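Local coordinates for putative branched-chain amino acid aminotransferase IlvE (Streptococcus mutans, PDB 4DQN), which probably catalyses the PLP-dependent transfer of the amino group between leucine, isoleucine or valine and 2-oxoglutarate in branched-chain amino acid biosynthesis, at residues A83-R88 / I247-T252; P96-D101 / Y148-F153; Y213-P216 / T220-E223; L256-E261 / E337-K342. All coordinates share one frame; numbering follows the deposited sequence.

From the N terminus, helix 79-92 supplies the first half of interaction 1, which closes a loop of 158 residues when the chain returns at 247-252. Interactions 2 and 3 are both nested inside that loop and follow one another: 96-101 packs on strand 147-157, and a hairpin then joins 213-216 to 220-223. Interaction 4 opens after interaction 1 has closed, on the same helix 251-262, and brings in the C-terminal residues 337-342. Gln87 links interactions 1 and 2 through NE2, which probably bonds Val98 O. Interactions 1 and 4 tie the seven-stranded antiparallel part of the fold to the mixed-sheet part; interactions 2 and 3 lie within one part each.

Interaction 1 of 4, residues A83-R88 / I247-T252; sequences AERLQR and ILPSVT
Arg85 reaches from helix 79-92 to the loop 247-250 and makes the one hydrogen bond of the contact: its NH1 donates to Pro249 O at 3.0 Å. The bond is bent, 145° at the hydrogen; NH1 stands above the carbonyl plane, and the oxygen is tilted a little from the guanidinium plane. With CG anti to the backbone N (chi1 -176°), the side chain runs extended from the helix and then bends at chi3, which brings NH1 up to Pro249 O. A second polar partner is Glu62, whose OE2 forms a salt bridge with Arg85 NE, so the group is gripped from two parts of the fold. In this class-IV aminotransferase the place is probably beside the active site: the Arg85 side chain is about 4 Å from that of Lys188, the predicted cofactor-bearing lysine, which carries no cofactor here. Carbon atoms of the loop and of Val251 pack on the guanidinium. Leu248 crosses Arg85 at about a right angle, its CD2 3.5 Å from Arg85 NH1, while Val251 CG2 lies over one face of the guanidinium, 4.4 Å from Arg85 CZ. Ser250 CA also approaches NH1, and Ser250 OG N-caps helix 251-262 by accepting from Lys253 N.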
loop_
_atom_site.group_PDB
_atom_site.type_symbol
_atom_site.label_atom_id
_atom_site.label_comp_id
_atom_site.label_asym_id
_atom_site.label_seq_id
_atom_site.Cartn_x
_atom_site.Cartn_y
_atom_site.Cartn_z
ATOM N N ALA A 83 -4.405 16.092 12.183
ATOM C CA ALA A 83 -4.984 16.668 10.976
ATOM C C ALA A 83 -3.891 17.097 10.006
ATOM O O ALA A 83 -4.021 16.918 8.792
ATOM C CB ALA A 83 -5.881 17.870 11.335
ATOM N N GLU A 84 -2.823 17.685 10.537
ATOM C CA GLU A 84 -1.738 18.188 9.702
ATOM C C GLU A 84 -0.951 17.030 9.116
ATOM O O GLU A 84 -0.521 17.083 7.961
ATOM C CB GLU A 84 -0.846 19.154 10.502
ATOM C CG GLU A 84 -1.603 20.430 10.903
ATOM C CD GLU A 84 -0.787 21.418 11.737
ATOM O OE1 GLU A 84 0.369 21.097 12.113
ATOM O OE2 GLU A 84 -1.318 22.520 12.018
ATOM N N ARG A 85 -0.789 15.967 9.899
ATOM C CA ARG A 85 -0.123 14.774 9.386
ATOM C C ARG A 85 -0.941 14.108 8.275
ATOM O O ARG A 85 -0.378 13.653 7.266
ATOM C CB ARG A 85 0.192 13.783 10.515
ATOM C CG ARG A 85 0.971 12.562 10.025
ATOM C CD ARG A 85 1.470 11.679 11.160
ATOM N NE ARG A 85 0.377 11.040 11.899
ATOM C CZ ARG A 85 0.551 10.234 12.950
ATOM N NH1 ARG A 85 1.774 9.979 13.399
ATOM N NH2 ARG A 85 -0.500 9.685 13.559
ATOM N N LEU A 86 -2.264 14.060 8.447
ATOM C CA LEU A 86 -3.144 13.514 7.413
ATOM C C LEU A 86 -3.101 14.374 6.152
ATOM O O LEU A 86 -3.277 13.861 5.048
ATOM C CB LEU A 86 -4.596 13.423 7.914
ATOM C CG LEU A 86 -5.506 12.239 7.551
ATOM C CD1 LEU A 86 -6.982 12.630 7.486
ATOM C CD2 LEU A 86 -5.073 11.441 6.324
ATOM N N GLN A 87 -2.880 15.680 6.308
ATOM C CA GLN A 87 -2.809 16.561 5.147
ATOM C C GLN A 87 -1.549 16.271 4.350
ATOM O O GLN A 87 -1.579 16.211 3.121
ATOM C CB GLN A 87 -2.856 18.039 5.575
ATOM C CG GLN A 87 -4.260 18.534 5.927
ATOM C CD GLN A 87 -4.251 19.609 7.000
ATOM O OE1 GLN A 87 -3.203 20.183 7.315
ATOM N NE2 GLN A 87 -5.415 19.883 7.573
ATOM N N ARG A 88 -0.433 16.090 5.045
ATOM C CA ARG A 88 0.805 15.744 4.365
ATOM C C ARG A 88 0.716 14.350 3.734
ATOM O O ARG A 88 1.222 14.118 2.633
ATOM C CB ARG A 88 1.981 15.825 5.332
ATOM C CG ARG A 88 2.380 17.253 5.672
ATOM C CD ARG A 88 3.653 17.268 6.497
ATOM N NE ARG A 88 3.376 16.927 7.885
ATOM C CZ ARG A 88 2.953 17.812 8.789
ATOM N NH1 ARG A 88 2.759 19.083 8.438
ATOM N NH2 ARG A 88 2.717 17.428 10.035
ATOM N N ILE A 247 10.578 7.784 7.871
ATOM C CA ILE A 247 9.933 7.496 9.148
ATOM C C ILE A 247 8.611 8.263 9.294
ATOM O O ILE A 247 8.518 9.433 8.909
ATOM C CB ILE A 247 10.892 7.879 10.312
ATOM C CG1 ILE A 247 12.041 6.867 10.412
ATOM C CG2 ILE A 247 10.155 8.000 11.641
ATOM C CD1 ILE A 247 13.157 7.323 11.350
ATOM N N LEU A 248 7.588 7.599 9.830
ATOM C CA LEU A 248 6.348 8.278 10.198
ATOM C C LEU A 248 6.557 9.071 11.485
ATOM O O LEU A 248 6.855 8.495 12.528
ATOM C CB LEU A 248 5.219 7.273 10.426
ATOM C CG LEU A 248 3.941 7.938 10.956
ATOM C CD1 LEU A 248 2.962 8.143 9.824
ATOM C CD2 LEU A 248 3.308 7.143 12.091
ATOM N N PRO A 249 6.383 10.399 11.423
ATOM C CA PRO A 249 6.555 11.218 12.628
ATOM C C PRO A 249 5.329 11.143 13.550
ATOM O O PRO A 249 4.278 11.698 13.210
ATOM C CB PRO A 249 6.719 12.636 12.064
ATOM C CG PRO A 249 6.087 12.603 10.676
ATOM C CD PRO A 249 5.800 11.162 10.307
ATOM N N SER A 250 5.453 10.468 14.694
ATOM C CA SER A 250 4.303 10.306 15.590
ATOM C C SER A 250 4.046 11.554 16.443
ATOM O O SER A 250 4.977 12.291 16.797
ATOM C CB SER A 250 4.423 9.040 16.455
ATOM O OG SER A 250 5.139 9.261 17.656
ATOM N N VAL A 251 2.776 11.809 16.737
ATOM C CA VAL A 251 2.400 12.927 17.607
ATOM C C VAL A 251 2.990 12.689 18.999
ATOM O O VAL A 251 3.431 13.615 19.687
ATOM C CB VAL A 251 0.870 13.061 17.681
ATOM C CG1 VAL A 251 0.471 14.287 18.488
ATOM C CG2 VAL A 251 0.285 13.161 16.280
ATOM N N THR A 252 3.019 11.425 19.398
ATOM C CA THR A 252 3.567 11.046 20.696
ATOM C C THR A 252 5.054 11.407 20.796
ATOM O O THR A 252 5.497 11.944 21.814
ATOM C CB THR A 252 3.341 9.547 20.962
ATOM O OG1 THR A 252 1.963 9.239 20.711
ATOM C CG2 THR A 252 3.651 9.198 22.415
#

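Interaction 2 of 4, residues P96-D101 / Y148-F153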
loop_
_atom_site.group_PDB
_atom_site.type_symbol
_atom_site.label_atom_id
_atom_site.label_comp_id
_atom_site.label_asym_id
_atom_site.label_seq_id
_atom_site.Cartn_x
_atom_site.Cartn_y
_atom_site.Cartn_z
ATOM N N PRO A 96 -7.169 14.770 -1.868
ATOM C CA PRO A 96 -7.473 16.130 -1.396
ATOM C C PRO A 96 -7.371 16.206 0.115
ATOM O O PRO A 96 -7.762 15.249 0.806
ATOM C CB PRO A 96 -8.930 16.336 -1.821
ATOM C CG PRO A 96 -9.501 14.918 -1.986
ATOM C CD PRO A 96 -8.329 14.121 -2.506
ATOM N N GLN A 97 -6.860 17.317 0.634
ATOM C CA GLN A 97 -6.710 17.460 2.076
ATOM C C GLN A 97 -8.047 17.600 2.805
ATOM O O GLN A 97 -9.004 18.178 2.287
ATOM C CB GLN A 97 -5.834 18.673 2.394
ATOM C CG GLN A 97 -4.357 18.523 2.020
ATOM C CD GLN A 97 -3.558 19.736 2.439
ATOM O OE1 GLN A 97 -4.035 20.549 3.236
ATOM N NE2 GLN A 97 -2.353 19.878 1.905
ATOM N N VAL A 98 -8.105 17.065 4.017
ATOM C CA VAL A 98 -9.200 17.359 4.936
ATOM C C VAL A 98 -8.699 18.500 5.809
ATOM O O VAL A 98 -7.713 18.327 6.528
ATOM C CB VAL A 98 -9.514 16.136 5.832
ATOM C CG1 VAL A 98 -10.534 16.495 6.918
ATOM C CG2 VAL A 98 -10.032 14.978 4.991
ATOM N N PRO A 99 -9.333 19.687 5.719
ATOM C CA PRO A 99 -8.851 20.831 6.511
ATOM C C PRO A 99 -8.872 20.562 8.015
ATOM O O PRO A 99 -9.676 19.760 8.496
ATOM C CB PRO A 99 -9.838 21.955 6.150
ATOM C CG PRO A 99 -10.272 21.600 4.699
ATOM C CD PRO A 99 -10.361 20.077 4.730
ATOM N N THR A 100 -7.990 21.226 8.747
ATOM C CA THR A 100 -7.861 21.007 10.187
ATOM C C THR A 100 -9.164 21.267 10.939
ATOM O O THR A 100 -9.552 20.475 11.801
ATOM C CB THR A 100 -6.737 21.864 10.738
ATOM O OG1 THR A 100 -5.522 21.482 10.080
ATOM C CG2 THR A 100 -6.582 21.673 12.252
ATOM N N ASP A 101 -9.860 22.353 10.613
ATOM C CA ASP A 101 -11.117 22.604 11.310
ATOM C C ASP A 101 -12.167 21.527 11.012
ATOM O O ASP A 101 -12.895 21.128 11.913
ATOM C CB ASP A 101 -11.648 24.033 11.097
ATOM C CG ASP A 101 -11.987 24.336 9.650
ATOM O OD1 ASP A 101 -12.472 25.460 9.399
ATOM O OD2 ASP A 101 -11.772 23.481 8.759
ATOM N N TYR A 148 -13.742 10.853 -3.071
ATOM C CA TYR A 148 -13.099 10.369 -1.851
ATOM C C TYR A 148 -14.087 10.256 -0.713
ATOM O O TYR A 148 -15.104 10.964 -0.679
ATOM C CB TYR A 148 -11.946 11.302 -1.445
ATOM C CG TYR A 148 -10.840 11.301 -2.471
ATOM C CD1 TYR A 148 -10.924 12.098 -3.606
ATOM C CD2 TYR A 148 -9.727 10.474 -2.319
ATOM C CE1 TYR A 148 -9.927 12.080 -4.572
ATOM C CE2 TYR A 148 -8.712 10.445 -3.275
ATOM C CZ TYR A 148 -8.820 11.261 -4.392
ATOM O OH TYR A 148 -7.833 11.252 -5.343
ATOM N N ILE A 149 -13.788 9.361 0.224
ATOM C CA ILE A 149 -14.527 9.308 1.485
ATOM C C ILE A 149 -13.608 9.677 2.625
ATOM O O ILE A 149 -12.484 9.194 2.679
ATOM C CB ILE A 149 -15.112 7.898 1.732
ATOM C CG1 ILE A 149 -16.240 7.626 0.732
ATOM C CG2 ILE A 149 -15.677 7.778 3.153
ATOM C CD1 ILE A 149 -16.838 6.228 0.839
ATOM N N PHE A 150 -14.078 10.542 3.529
ATOM C CA PHE A 150 -13.423 10.746 4.815
ATOM C C PHE A 150 -14.389 10.299 5.901
ATOM O O PHE A 150 -15.511 10.808 6.002
ATOM C CB PHE A 150 -13.016 12.216 5.016
ATOM C CG PHE A 150 -12.419 12.506 6.386
ATOM C CD1 PHE A 150 -11.237 11.886 6.800
ATOM C CD2 PHE A 150 -13.035 13.404 7.249
ATOM C CE1 PHE A 150 -10.686 12.158 8.076
ATOM C CE2 PHE A 150 -12.495 13.688 8.521
ATOM C CZ PHE A 150 -11.319 13.066 8.932
ATOM N N THR A 151 -13.970 9.321 6.698
ATOM C CA THR A 151 -14.814 8.826 7.773
ATOM C C THR A 151 -14.035 8.723 9.081
ATOM O O THR A 151 -12.836 8.448 9.076
ATOM C CB THR A 151 -15.466 7.464 7.390
ATOM O OG1 THR A 151 -16.323 7.018 8.447
ATOM C CG2 THR A 151 -14.406 6.384 7.089
ATOM N N ILE A 152 -14.701 8.996 10.201
ATOM C CA ILE A 152 -14.106 8.702 11.503
ATOM C C ILE A 152 -15.037 7.803 12.290
ATOM O O ILE A 152 -16.176 8.187 12.595
ATOM C CB ILE A 152 -13.848 9.966 12.352
ATOM C CG1 ILE A 152 -13.039 11.020 11.575
ATOM C CG2 ILE A 152 -13.123 9.593 13.649
ATOM C CD1 ILE A 152 -12.689 12.281 12.423
ATOM N N PHE A 153 -14.554 6.605 12.619
ATOM C CA PHE A 153 -15.272 5.719 13.524
ATOM C C PHE A 153 -14.474 5.513 14.810
ATOM O O PHE A 153 -13.291 5.870 14.878
ATOM C CB PHE A 153 -15.660 4.384 12.861
ATOM C CG PHE A 153 -14.505 3.577 12.324
ATOM C CD1 PHE A 153 -14.041 3.784 11.027
ATOM C CD2 PHE A 153 -13.941 2.556 13.082
ATOM C CE1 PHE A 153 -13.000 3.024 10.514
ATOM C CE2 PHE A 153 -12.890 1.789 12.583
ATOM C CZ PHE A 153 -12.422 2.010 11.288
#
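Tyr148 places its CG beside the backbone N (chi1 -64°) and Phe150 has CG anti to its own N (chi1 176°), and these two torsions bring the rings up to Pro96 and to Val98 respectively. The residues are i and i+2 on strand 147-157 of the antiparallel sheet, so both rings rise from the same face, and the connection between helices 79-92 and 100-113 runs over that face. Both contacts are CH-pi interactions, and no hydrogen bond joins the two segments. Over Tyr148, Pro96 CD sits almost centrally, 3.4 Å from the ring centroid and 14° off the normal; Pro96 CG leans outward to Tyr148 CD1, 3.5 Å away. Val98 meets Phe150 at about a right angle and uses both methyls. Its CG2 is 3.9 Å from the Phe150 centroid, and Val98 CG1 lies near Phe150 CE2, 3.8 Å away. Trp34 of strand 33-40 touches Val98, Tyr148 and Phe150, and Leu86 of helix 79-92 also packs on Phe150, so the apolar layer continues on to the neighbouring strand and helix. Tyr148 OH has weak hydrogen bonds to Ala145 O and Gln58 NE2. On Phe150 the CG2 methyl of Val98 is displaced from the ring centre toward the rim, with Phe150 CG its nearest ring atom at 3.7 Å.

Interaction 3 of 4, residues Y213-P216 / T220-E223; sequences YLDP and TKIE
Asp215 OD1 accepts two backbone N-H groups of the returning segment 220-223 at once: Thr220 N and Lys221 N both lie 2.8 Å from it. Thr220 N comes on the syn side, somewhat out of the carboxylate plane, and Lys221 N nearly in line with the C-O bond. Asp215 CG sits between its backbone N and carbonyl carbon (chi1 72°), which points the carboxylate into this end of the hairpin. The other oxygen, OD2, is bonded to Thr218 OG1 in the turn and accepts a hydrogen bond from a water that is weakly shared with Lys221 NZ; the ammonium itself stays 4.5 Å from Asp215 OD2, beyond a salt bridge. Backbone bonds flank the Leu214-Ile222 pair, an antiparallel non-hydrogen-bonded bridge: Glu223 N donates to Tyr213 O at 2.9 Å, and Asp215 N to Lys221 O at 2.8 Å. Glu223, bent at chi2, lies against Asp215 and Pro216, its CG 3.3 Å from Asp215 N, and its carboxylate is satisfied by Ser244 OG at OE2 and Ser246 OG at OE1. The hairpin of strands 211-214 and 222-225 belongs to the mixed sheet, with strand 168-172 parallel to the former, strand 228-234 antiparallel to the latter, and helix 190-205 packed on Tyr213.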
loop_
_atom_site.group_PDB
_atom_site.type_symbol
_atom_site.label_atom_id
_atom_site.label_comp_id
_atom_site.label_asym_id
_atom_site.label_seq_id
_atom_site.Cartn_x
_atom_site.Cartn_y
_atom_site.Cartn_z
ATOM N N TYR A 213 12.754 -1.770 12.483
ATOM C CA TYR A 213 13.252 -1.653 11.121
ATOM C C TYR A 213 14.430 -0.706 11.077
ATOM O O TYR A 213 14.448 0.284 11.801
ATOM C CB TYR A 213 12.150 -1.118 10.201
ATOM C CG TYR A 213 10.968 -2.042 10.091
ATOM C CD1 TYR A 213 9.873 -1.903 10.934
ATOM C CD2 TYR A 213 10.952 -3.061 9.150
ATOM C CE1 TYR A 213 8.792 -2.751 10.838
ATOM C CE2 TYR A 213 9.882 -3.916 9.047
ATOM C CZ TYR A 213 8.807 -3.761 9.890
ATOM O OH TYR A 213 7.745 -4.627 9.779
ATOM N N LEU A 214 15.409 -0.995 10.222
ATOM C CA LEU A 214 16.545 -0.095 10.043
ATOM C C LEU A 214 16.373 0.676 8.743
ATOM O O LEU A 214 15.467 0.379 7.956
ATOM C CB LEU A 214 17.868 -0.862 10.035
ATOM C CG LEU A 214 18.093 -1.824 11.197
ATOM C CD1 LEU A 214 19.527 -2.324 11.209
ATOM C CD2 LEU A 214 17.738 -1.136 12.515
ATOM N N ASP A 215 17.225 1.671 8.517
ATOM C CA ASP A 215 17.100 2.509 7.324
ATOM C C ASP A 215 17.260 1.639 6.078
ATOM O O ASP A 215 18.175 0.817 6.007
ATOM C CB ASP A 215 18.094 3.678 7.357
ATOM C CG ASP A 215 19.520 3.237 7.136
ATOM O OD1 ASP A 215 20.124 2.683 8.080
ATOM O OD2 ASP A 215 20.038 3.459 6.018
ATOM N N PRO A 216 16.334 1.783 5.111
ATOM C CA PRO A 216 16.309 0.865 3.962
ATOM C C PRO A 216 17.519 0.988 3.035
ATOM O O PRO A 216 17.871 0.005 2.382
ATOM C CB PRO A 216 15.014 1.242 3.225
ATOM C CG PRO A 216 14.665 2.632 3.709
ATOM C CD PRO A 216 15.176 2.696 5.127
ATOM N N THR A 220 21.840 0.607 8.825
ATOM C CA THR A 220 22.805 0.861 9.886
ATOM C C THR A 220 22.223 1.748 10.998
ATOM O O THR A 220 22.812 1.886 12.075
ATOM C CB THR A 220 24.071 1.503 9.310
ATOM O OG1 THR A 220 25.108 1.482 10.299
ATOM C CG2 THR A 220 23.785 2.929 8.905
ATOM N N LYS A 221 21.056 2.335 10.730
ATOM C CA LYS A 221 20.416 3.256 11.665
ATOM C C LYS A 221 18.976 2.823 11.904
ATOM O O LYS A 221 18.313 2.316 10.995
ATOM C CB LYS A 221 20.424 4.668 11.086
ATOM C CG LYS A 221 21.803 5.200 10.744
ATOM C CD LYS A 221 21.705 6.480 9.920
ATOM C CE LYS A 221 20.894 6.231 8.656
ATOM N NZ LYS A 221 20.662 7.465 7.854
ATOM N N ILE A 222 18.495 3.019 13.125
ATOM C CA ILE A 222 17.133 2.638 13.483
ATOM C C ILE A 222 16.127 3.602 12.876
ATOM O O ILE A 222 16.320 4.823 12.905
ATOM C CB ILE A 222 16.950 2.590 15.019
ATOM C CG1 ILE A 222 17.753 1.428 15.609
ATOM C CG2 ILE A 222 15.482 2.436 15.391
ATOM C CD1 ILE A 222 17.640 1.322 17.131
ATOM N N GLU A 223 15.057 3.051 12.314
ATOM C CA GLU A 223 13.977 3.859 11.772
ATOM C C GLU A 223 12.816 3.909 12.747
ATOM O O GLU A 223 12.495 4.963 13.311
ATOM C CB GLU A 223 13.486 3.261 10.459
ATOM C CG GLU A 223 14.484 3.362 9.337
ATOM C CD GLU A 223 14.172 4.479 8.382
ATOM O OE1 GLU A 223 13.117 4.414 7.715
ATOM O OE2 GLU A 223 14.981 5.425 8.299
HETATM O O HOH W 1 19.876 6.192 4.887
#

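Interaction 4 of 4, residues L256-E261 / E337-K342; sequences LLYLAE and EGWIYK
Helix 251-262 and the residues leading into strand 340-342 keep their backbones well apart, the nearest CA atoms being Tyr258 and Trp339 at 11.4 Å, so side chains bridge the gap. Trp339 spans most of it: CG beside the backbone N (chi1 -78°) sends the indole toward the helix with its six-membered ring foremost. There Trp339 CZ2 comes in over one face of the Tyr258 ring, nearer the rim than the centre, and is 3.5 Å from Tyr258 CG. The planes of the Tyr258 ring and the six-membered ring of Trp339 are inclined at 57°, their centroids 4.9 Å apart. Tyr258 CB lies at the indole edge, in its plane. One residue on, Leu259 adds its branch end, CD2 being 3.9 Å from Trp339 CH2. A water joins the two sides, bonded to Tyr258 OH at 3.1 Å and donating to Glu337 O at 3.2 Å. The indole is also held on its own side of the fold, with Phe77 set roughly perpendicular to it and Arg78 in a cation-pi contact, while Pro336 touches both Tyr258 and Leu259. Helix and C-terminal segment are therefore joined mainly by aromatic and aliphatic carbon surfaces, with no direct hydrogen bond between them and polar contact carried by the water at the phenol end.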
loop_
_atom_site.group_PDB
_atom_site.type_symbol
_atom_site.label_atom_id
_atom_site.label_comp_id
_atom_site.label_asym_id
_atom_site.label_seq_id
_atom_site.Cartn_x
_atom_site.Cartn_y
_atom_site.Cartn_z
ATOM N N LEU A 256 6.727 13.972 23.417
ATOM C CA LEU A 256 7.765 13.513 24.340
ATOM C C LEU A 256 9.016 14.377 24.229
ATOM O O LEU A 256 9.622 14.736 25.245
ATOM C CB LEU A 256 8.104 12.035 24.096
ATOM C CG LEU A 256 7.035 11.062 24.614
ATOM C CD1 LEU A 256 7.383 9.619 24.318
ATOM C CD2 LEU A 256 6.817 11.257 26.124
ATOM N N LEU A 257 9.390 14.705 22.997
ATOM C CA LEU A 257 10.463 15.664 22.725
ATOM C C LEU A 257 10.223 16.954 23.496
ATOM O O LEU A 257 11.126 17.498 24.154
ATOM C CB LEU A 257 10.454 15.997 21.237
ATOM C CG LEU A 257 11.634 15.703 20.306
ATOM C CD1 LEU A 257 12.707 14.851 20.944
ATOM C CD2 LEU A 257 11.124 15.068 19.018
ATOM N N TYR A 258 8.996 17.447 23.381
ATOM C CA TYR A 258 8.588 18.696 24.000
ATOM C C TYR A 258 8.659 18.593 25.519
ATOM O O TYR A 258 9.276 19.434 26.169
ATOM C CB TYR A 258 7.168 19.042 23.551
ATOM C CG TYR A 258 6.674 20.396 23.993
ATOM C CD1 TYR A 258 6.226 20.611 25.292
ATOM C CD2 TYR A 258 6.626 21.453 23.104
ATOM C CE1 TYR A 258 5.769 21.850 25.692
ATOM C CE2 TYR A 258 6.170 22.697 23.496
ATOM C CZ TYR A 258 5.738 22.887 24.787
ATOM O OH TYR A 258 5.269 24.126 25.171
ATOM N N LEU A 259 8.039 17.562 26.088
ATOM C CA LEU A 259 7.982 17.433 27.548
ATOM C C LEU A 259 9.360 17.174 28.147
ATOM O O LEU A 259 9.703 17.748 29.179
ATOM C CB LEU A 259 6.995 16.344 27.973
ATOM C CG LEU A 259 5.548 16.588 27.536
ATOM C CD1 LEU A 259 4.653 15.420 27.912
ATOM C CD2 LEU A 259 5.025 17.895 28.146
ATOM N N ALA A 260 10.158 16.330 27.499
ATOM C CA ALA A 260 11.523 16.072 27.960
ATOM C C ALA A 260 12.296 17.376 28.175
ATOM O O ALA A 260 12.965 17.559 29.201
ATOM C CB ALA A 260 12.260 15.166 26.973
ATOM N N GLU A 261 12.202 18.281 27.206
ATOM C CA GLU A 261 12.875 19.572 27.308
ATOM C C GLU A 261 12.194 20.490 28.318
ATOM O O GLU A 261 12.822 20.944 29.279
ATOM C CB GLU A 261 12.937 20.273 25.939
ATOM C CG GLU A 261 13.653 21.639 25.972
ATOM C CD GLU A 261 13.733 22.315 24.613
ATOM O OE1 GLU A 261 13.455 21.652 23.587
ATOM O OE2 GLU A 261 14.077 23.515 24.565
ATOM N N GLU A 337 0.380 24.996 26.308
ATOM C CA GLU A 337 -0.603 25.789 25.574
ATOM C C GLU A 337 -0.996 25.135 24.245
ATOM O O GLU A 337 -0.134 24.674 23.499
ATOM C CB GLU A 337 -0.031 27.179 25.298
ATOM C CG GLU A 337 -1.071 28.235 24.987
ATOM C CD GLU A 337 -1.811 28.693 26.230
ATOM O OE1 GLU A 337 -1.568 28.122 27.323
ATOM O OE2 GLU A 337 -2.634 29.630 26.115
ATOM N N GLY A 338 -2.297 25.079 23.970
ATOM C CA GLY A 338 -2.794 24.622 22.680
ATOM C C GLY A 338 -2.912 23.120 22.476
ATOM O O GLY A 338 -3.343 22.685 21.412
ATOM N N TRP A 339 -2.529 22.321 23.470
ATOM C CA TRP A 339 -2.549 20.863 23.323
ATOM C C TRP A 339 -3.908 20.216 23.550
ATOM O O TRP A 339 -4.262 19.241 22.881
ATOM C CB TRP A 339 -1.545 20.199 24.268
ATOM C CG TRP A 339 -0.122 20.273 23.813
ATOM C CD1 TRP A 339 0.422 21.176 22.942
ATOM C CD2 TRP A 339 0.944 19.413 24.221
ATOM N NE1 TRP A 339 1.768 20.928 22.788
ATOM C CE2 TRP A 339 2.112 19.851 23.563
ATOM C CE3 TRP A 339 1.026 18.316 25.087
ATOM C CZ2 TRP A 339 3.356 19.219 23.740
ATOM C CZ3 TRP A 339 2.259 17.694 25.266
ATOM C CH2 TRP A 339 3.407 18.151 24.594
ATOM N N ILE A 340 -4.656 20.724 24.520
ATOM C CA ILE A 340 -5.910 20.090 24.889
ATOM C C ILE A 340 -7.089 20.728 24.166
ATOM O O ILE A 340 -7.196 21.950 24.093
ATOM C CB ILE A 340 -6.155 20.169 26.403
ATOM C CG1 ILE A 340 -4.969 19.583 27.178
ATOM C CG2 ILE A 340 -7.451 19.462 26.768
ATOM C CD1 ILE A 340 -4.575 18.144 26.798
ATOM N N TYR A 341 -7.959 19.888 23.616
ATOM C CA TYR A 341 -9.170 20.339 22.941
ATOM C C TYR A 341 -10.365 19.689 23.624
ATOM O O TYR A 341 -10.632 18.493 23.423
ATOM C CB TYR A 341 -9.156 19.904 21.482
ATOM C CG TYR A 341 -8.260 20.699 20.575
ATOM C CD1 TYR A 341 -6.878 20.640 20.698
ATOM C CD2 TYR A 341 -8.800 21.486 19.567
ATOM C CE1 TYR A 341 -6.066 21.352 19.853
ATOM C CE2 TYR A 341 -7.997 22.202 18.721
ATOM C CZ TYR A 341 -6.632 22.136 18.866
ATOM O OH TYR A 341 -5.827 22.858 18.007
ATOM N N LYS A 342 -11.072 20.467 24.438
ATOM C CA LYS A 342 -12.268 19.975 25.120
ATOM C C LYS A 342 -13.338 19.660 24.090
ATOM O O LYS A 342 -13.556 20.421 23.153
ATOM C CB LYS A 342 -12.790 21.003 26.122
ATOM C CG LYS A 342 -11.806 21.330 27.228
ATOM C CD LYS A 342 -11.307 20.058 27.908
ATOM C CE LYS A 342 -12.336 19.501 28.879
ATOM N NZ LYS A 342 -11.689 18.566 29.843
HETATM O O HOH W 2 3.029 25.025 23.165
#